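Carboxylesterase (Uncultured bacterium, PDB 5GMX) catalyses the hydrolysis of carboxylic esters as a family VIII carboxylesterase with a beta-lactamase-like fold, and also hydrolyses oxyimino cephalosporins. Local coordinates at residues A[64-76]-A[200-214]. Sequence-based numbering, arbitrary orientation.
With PMS (phenylmethanesulfonic acid), chain C.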
loop_
_atom_site.group_PDB
_atom_site.type_symbol
_atom_site.label_atom_id
_atom_site.label_comp_id
_atom_site.label_asym_id
_atom_site.label_seq_id
_atom_site.Cartn_x
_atom_site.Cartn_y
_atom_site.Cartn_z
ATOM N N ASP A 64 19.000 5.288 -2.772
ATOM C CA ASP A 64 18.322 4.078 -3.232
ATOM C C ASP A 64 17.941 3.108 -2.106
ATOM O O ASP A 64 17.588 1.962 -2.375
ATOM C CB ASP A 64 19.200 3.350 -4.261
ATOM C CG ASP A 64 20.498 2.826 -3.668
ATOM O OD1 ASP A 64 20.843 3.216 -2.528
ATOM O OD2 ASP A 64 21.199 2.055 -4.362
ATOM N N THR A 65 18.015 3.569 -0.860
ATOM C CA THR A 65 17.695 2.721 0.286
ATOM C C THR A 65 16.214 2.316 0.274
ATOM O O THR A 65 15.337 3.131 -0.017
ATOM C CB THR A 65 18.053 3.429 1.617
ATOM O OG1 THR A 65 19.476 3.572 1.706
ATOM C CG2 THR A 65 17.567 2.631 2.821
ATOM N N LEU A 66 15.956 1.041 0.558
ATOM C CA LEU A 66 14.598 0.499 0.618
ATOM C C LEU A 66 14.195 0.087 2.038
ATOM O O LEU A 66 15.043 -0.239 2.862
ATOM C CB LEU A 66 14.473 -0.721 -0.300
ATOM C CG LEU A 66 14.811 -0.501 -1.776
ATOM C CD1 LEU A 66 15.026 -1.841 -2.429
ATOM C CD2 LEU A 66 13.694 0.269 -2.474
ATOM N N ILE A 67 12.894 0.070 2.302
ATOM C CA ILE A 67 12.370 -0.390 3.587
ATOM C C ILE A 67 11.009 -1.059 3.377
ATOM O O ILE A 67 10.284 -0.733 2.430
ATOM C CB ILE A 67 12.240 0.784 4.608
ATOM C CG1 ILE A 67 12.069 0.275 6.045
ATOM C CG2 ILE A 67 11.114 1.734 4.221
ATOM C CD1 ILE A 67 13.232 -0.579 6.559
ATOM N N ASN A 68 10.677 -2.012 4.239
ATOM C CA ASN A 68 9.344 -2.600 4.238
ATOM C C ASN A 68 8.298 -1.518 4.502
ATOM O O ASN A 68 8.447 -0.709 5.417
ATOM C CB ASN A 68 9.252 -3.707 5.282
ATOM C CG ASN A 68 8.045 -4.597 5.084
ATOM O OD1 ASN A 68 8.122 -5.605 4.390
ATOM N ND2 ASN A 68 6.921 -4.224 5.686
ATOM N N THR A 69 7.243 -1.489 3.698
ATOM C CA THR A 69 6.233 -0.438 3.830
ATOM C C THR A 69 4.906 -0.948 4.389
ATOM O O THR A 69 3.955 -0.180 4.514
ATOM C CB THR A 69 5.951 0.236 2.480
ATOM O OG1 THR A 69 5.468 -0.743 1.551
ATOM C CG2 THR A 69 7.225 0.886 1.923
ATOM N N TYR A 70 4.851 -2.234 4.725
ATOM C CA TYR A 70 3.639 -2.856 5.257
ATOM C C TYR A 70 2.406 -2.524 4.419
ATOM O O TYR A 70 2.459 -2.633 3.202
ATOM C CB TYR A 70 3.449 -2.463 6.720
ATOM C CG TYR A 70 4.517 -3.095 7.580
ATOM C CD1 TYR A 70 4.432 -4.433 7.941
ATOM C CD2 TYR A 70 5.632 -2.372 7.988
ATOM C CE1 TYR A 70 5.413 -5.033 8.706
ATOM C CE2 TYR A 70 6.622 -2.961 8.756
ATOM C CZ TYR A 70 6.502 -4.291 9.115
ATOM O OH TYR A 70 7.478 -4.885 9.880
ATOM N N SER A 71 1.313 -2.097 5.046
ATOM C CA SER A 71 0.047 -1.976 4.316
ATOM C C SER A 71 0.018 -0.852 3.284
ATOM O O SER A 71 -0.946 -0.724 2.531
ATOM C CB SER A 71 -1.110 -1.801 5.290
ATOM O OG SER A 71 -1.198 -2.930 6.148
ATOM N N THR A 72 1.060 -0.029 3.243
ATOM C CA THR A 72 1.207 0.920 2.143
ATOM C C THR A 72 1.150 0.133 0.818
ATOM O O THR A 72 0.577 0.592 -0.188
ATOM C CB THR A 72 2.523 1.730 2.273
ATOM O OG1 THR A 72 2.512 2.468 3.509
ATOM C CG2 THR A 72 2.698 2.692 1.103
ATOM N N THR A 73 1.693 -1.083 0.856
ATOM C CA THR A 73 1.656 -2.012 -0.276
ATOM C C THR A 73 0.244 -2.278 -0.817
ATOM O O THR A 73 0.077 -2.520 -2.013
ATOM C CB THR A 73 2.302 -3.373 0.102
ATOM O OG1 THR A 73 3.501 -3.144 0.852
ATOM C CG2 THR A 73 2.640 -4.185 -1.138
ATOM N N LYS A 74 -0.767 -2.247 0.052
ATOM C CA LYS A 74 -2.127 -2.543 -0.389
ATOM C C LYS A 74 -2.547 -1.558 -1.473
ATOM O O LYS A 74 -3.189 -1.954 -2.451
ATOM C CB LYS A 74 -3.116 -2.523 0.788
ATOM C CG LYS A 74 -2.941 -3.702 1.750
ATOM C CD LYS A 74 -4.141 -3.841 2.682
ATOM C CE LYS A 74 -3.939 -4.995 3.641
ATOM N NZ LYS A 74 -2.837 -4.692 4.579
ATOM N N GLY A 75 -2.144 -0.292 -1.331
ATOM C CA GLY A 75 -2.470 0.686 -2.361
ATOM C C GLY A 75 -1.876 0.279 -3.704
ATOM O O GLY A 75 -2.521 0.347 -4.763
HETATM N N MSE A 76 -0.636 -0.189 -3.661
HETATM C CA MSE A 76 0.028 -0.631 -4.881
HETATM C C MSE A 76 -0.742 -1.781 -5.508
HETATM O O MSE A 76 -0.979 -1.787 -6.733
HETATM C CB MSE A 76 1.467 -1.041 -4.590
HETATM C CG MSE A 76 2.256 0.062 -3.900
HETATM SE SE MSE A 76 2.307 1.738 -4.937
HETATM C CE MSE A 76 3.374 2.783 -3.698
ATOM N N ASP A 200 12.365 1.704 -7.322
ATOM C CA ASP A 200 12.139 2.262 -5.993
ATOM C C ASP A 200 10.902 1.673 -5.287
ATOM O O ASP A 200 10.514 2.147 -4.218
ATOM C CB ASP A 200 12.016 3.787 -6.064
ATOM C CG ASP A 200 13.377 4.491 -6.156
ATOM O OD1 ASP A 200 14.372 4.004 -5.557
ATOM O OD2 ASP A 200 13.448 5.555 -6.812
ATOM N N TYR A 201 10.282 0.658 -5.883
ATOM C CA TYR A 201 9.231 -0.101 -5.194
ATOM C C TYR A 201 9.094 -1.510 -5.763
ATOM O O TYR A 201 8.835 -1.693 -6.956
ATOM C CB TYR A 201 7.875 0.617 -5.263
ATOM C CG TYR A 201 6.962 0.208 -4.129
ATOM C CD1 TYR A 201 6.249 -0.982 -4.171
ATOM C CD2 TYR A 201 6.836 0.995 -3.008
ATOM C CE1 TYR A 201 5.428 -1.370 -3.119
ATOM C CE2 TYR A 201 6.017 0.617 -1.950
ATOM C CZ TYR A 201 5.314 -0.558 -2.010
ATOM O OH TYR A 201 4.501 -0.910 -0.942
ATOM N N TYR A 202 9.234 -2.500 -4.888
ATOM C CA TYR A 202 9.193 -3.905 -5.274
ATOM C C TYR A 202 8.169 -4.696 -4.454
ATOM O O TYR A 202 8.030 -4.492 -3.253
ATOM C CB TYR A 202 10.565 -4.566 -5.084
ATOM C CG TYR A 202 11.713 -3.939 -5.843
ATOM C CD1 TYR A 202 12.342 -2.792 -5.372
ATOM C CD2 TYR A 202 12.194 -4.516 -7.016
ATOM C CE1 TYR A 202 13.402 -2.221 -6.070
ATOM C CE2 TYR A 202 13.258 -3.958 -7.706
ATOM C CZ TYR A 202 13.853 -2.812 -7.231
ATOM O OH TYR A 202 14.919 -2.252 -7.914
ATOM N N ILE A 203 7.472 -5.609 -5.115
ATOM C CA ILE A 203 6.714 -6.636 -4.419
ATOM C C ILE A 203 7.350 -7.956 -4.801
ATOM O O ILE A 203 7.161 -8.443 -5.917
ATOM C CB ILE A 203 5.221 -6.607 -4.777
ATOM C CG1 ILE A 203 4.633 -5.225 -4.468
ATOM C CG2 ILE A 203 4.470 -7.696 -4.003
ATOM C CD1 ILE A 203 3.247 -5.005 -5.040
ATOM N N GLY A 204 8.136 -8.511 -3.883
ATOM C CA GLY A 204 9.042 -9.593 -4.219
ATOM C C GLY A 204 10.362 -8.958 -4.615
ATOM O O GLY A 204 10.529 -8.518 -5.752
ATOM N N LEU A 205 11.287 -8.860 -3.666
ATOM C CA LEU A 205 12.547 -8.166 -3.919
ATOM C C LEU A 205 13.617 -9.109 -4.483
ATOM O O LEU A 205 13.988 -10.087 -3.829
ATOM C CB LEU A 205 13.051 -7.508 -2.633
ATOM C CG LEU A 205 14.272 -6.606 -2.809
ATOM C CD1 LEU A 205 13.881 -5.332 -3.552
ATOM C CD2 LEU A 205 14.895 -6.295 -1.472
ATOM N N PRO A 206 14.118 -8.820 -5.696
ATOM C CA PRO A 206 15.209 -9.615 -6.291
ATOM C C PRO A 206 16.456 -9.620 -5.403
ATOM O O PRO A 206 16.766 -8.589 -4.809
ATOM C CB PRO A 206 15.497 -8.894 -7.620
ATOM C CG PRO A 206 14.242 -8.116 -7.922
ATOM C CD PRO A 206 13.698 -7.709 -6.572
ATOM N N ALA A 207 17.168 -10.742 -5.325
ATOM C CA ALA A 207 18.372 -10.818 -4.487
ATOM C C ALA A 207 19.374 -9.690 -4.783
ATOM O O ALA A 207 19.973 -9.117 -3.865
ATOM C CB ALA A 207 19.049 -12.171 -4.652
ATOM N N SER A 208 19.527 -9.357 -6.059
ATOM C CA SER A 208 20.465 -8.310 -6.481
ATOM C C SER A 208 20.203 -6.937 -5.849
ATOM O O SER A 208 21.096 -6.085 -5.815
ATOM C CB SER A 208 20.452 -8.182 -8.008
ATOM O OG SER A 208 19.159 -7.874 -8.503
ATOM N N GLU A 209 18.988 -6.721 -5.350
ATOM C CA GLU A 209 18.619 -5.439 -4.757
ATOM C C GLU A 209 18.623 -5.488 -3.223
ATOM O O GLU A 209 18.480 -4.459 -2.561
ATOM C CB GLU A 209 17.241 -4.995 -5.264
ATOM C CG GLU A 209 17.117 -4.924 -6.783
ATOM C CD GLU A 209 18.204 -4.059 -7.423
ATOM O OE1 GLU A 209 18.534 -2.994 -6.853
ATOM O OE2 GLU A 209 18.736 -4.446 -8.491
ATOM N N ASP A 210 18.819 -6.677 -2.660
ATOM C CA ASP A 210 18.611 -6.849 -1.225
ATOM C C ASP A 210 19.591 -6.056 -0.366
ATOM O O ASP A 210 19.282 -5.727 0.772
ATOM C CB ASP A 210 18.677 -8.325 -0.834
ATOM C CG ASP A 210 17.953 -8.600 0.475
ATOM O OD1 ASP A 210 16.705 -8.671 0.460
ATOM O OD2 ASP A 210 18.623 -8.717 1.524
ATOM N N HIS A 211 20.759 -5.731 -0.912
ATOM C CA HIS A 211 21.750 -4.957 -0.176
ATOM C C HIS A 211 21.249 -3.543 0.134
ATOM O O HIS A 211 21.833 -2.841 0.963
ATOM C CB HIS A 211 23.069 -4.887 -0.963
ATOM C CG HIS A 211 22.996 -4.041 -2.200
ATOM N ND1 HIS A 211 22.549 -4.526 -3.409
ATOM C CD2 HIS A 211 23.329 -2.746 -2.414
ATOM C CE1 HIS A 211 22.590 -3.561 -4.313
ATOM N NE2 HIS A 211 23.060 -2.471 -3.735
ATOM N N ARG A 212 20.178 -3.125 -0.538
ATOM C CA ARG A 212 19.671 -1.766 -0.366
ATOM C C ARG A 212 18.733 -1.621 0.830
ATOM O O ARG A 212 18.377 -0.505 1.207
ATOM C CB ARG A 212 18.951 -1.306 -1.635
ATOM C CG ARG A 212 19.841 -1.259 -2.868
ATOM C CD ARG A 212 19.006 -1.205 -4.139
ATOM N NE ARG A 212 18.049 -0.103 -4.081
ATOM C CZ ARG A 212 17.066 0.082 -4.952
ATOM N NH1 ARG A 212 16.906 -0.758 -5.963
ATOM N NH2 ARG A 212 16.252 1.116 -4.811
ATOM N N VAL A 213 18.314 -2.739 1.419
ATOM C CA VAL A 213 17.301 -2.683 2.472
ATOM C C VAL A 213 17.854 -2.146 3.792
ATOM O O VAL A 213 18.877 -2.610 4.293
ATOM C CB VAL A 213 16.661 -4.068 2.717
ATOM C CG1 VAL A 213 15.593 -3.978 3.793
ATOM C CG2 VAL A 213 16.049 -4.586 1.440
ATOM N N ALA A 214 17.165 -1.154 4.346
ATOM C CA ALA A 214 17.497 -0.633 5.661
ATOM C C ALA A 214 16.947 -1.570 6.719
ATOM O O ALA A 214 16.186 -2.475 6.407
ATOM C CB ALA A 214 16.931 0.761 5.844
HETATM C C PMS C . -0.367 -4.738 7.697
HETATM S S PMS C . -0.717 -3.000 7.546
HETATM C C1 PMS C . -0.539 -5.243 9.119
HETATM C C2 PMS C . 0.543 -5.266 9.989
HETATM C C3 PMS C . 0.386 -5.731 11.288
HETATM C C4 PMS C . -0.853 -6.180 11.720
HETATM C C5 PMS C . -1.935 -6.161 10.853
HETATM C C6 PMS C . -1.776 -5.697 9.556
HETATM O O2S PMS C . -1.756 -2.486 8.518
HETATM O O1S PMS C . 0.479 -2.166 7.939
HETATM O O HOH W 1 20.935 1.612 2.077
#
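Arg212 bends at its third side-chain torsion (chi3 54°), which turns the guanidinium side-on to the backbone carbonyl of Asp64: NE and NH2 both donate to Asp64 O, at 2.7 and 2.9 Å, and the oxygen lies almost in the guanidinium plane. Over one face of that plane sits Leu66, its CD1 3.8 Å from Arg212 CZ. Glu209 OE1 forms a salt bridge to NH1 in the same plane, while Asp200, whose main partner is Arg273, adds a longer one to NH2. The buried guanidinium is thus surrounded by two backbone carbonyls, of Asp64 and Asn199, and these carboxylates, which probably spread its charge. Leu66 and Val213 make a single backbone bridge, with Leu66 N donating to Arg212 O and Ala214 N to Leu66 O (2.7 Å).

At the other end, Tyr201 CG lies anti to the backbone N (chi1 -156°), which carries the ring toward Thr69; Tyr201 OH and Thr69 OG1 share a hydrogen bond of 2.7 Å. Thr73 OG1 approaches the ring edge and donates to Tyr70 O. Selenomethionine Met76 crosses one ring face, CG 3.6 Å from Tyr201 CE1 and SE above the ring in a more distant Met-aromatic contact. Tyr201 packs against the turn and following helix that carry Ser71, its OG covalently bound to the phenylmethanesulfonyl sulfur, and Lys74, consistent with the SxxK motif of class C beta-lactamases and related family VIII esterases.

Strands 67-68 and 201-202 flank 269-270 in a three-stranded antiparallel sheet; Ile275 of helix 272-283 packs on Met76 and Tyr201, and Phe187 of helix 183-192 on Met76 and Ile203.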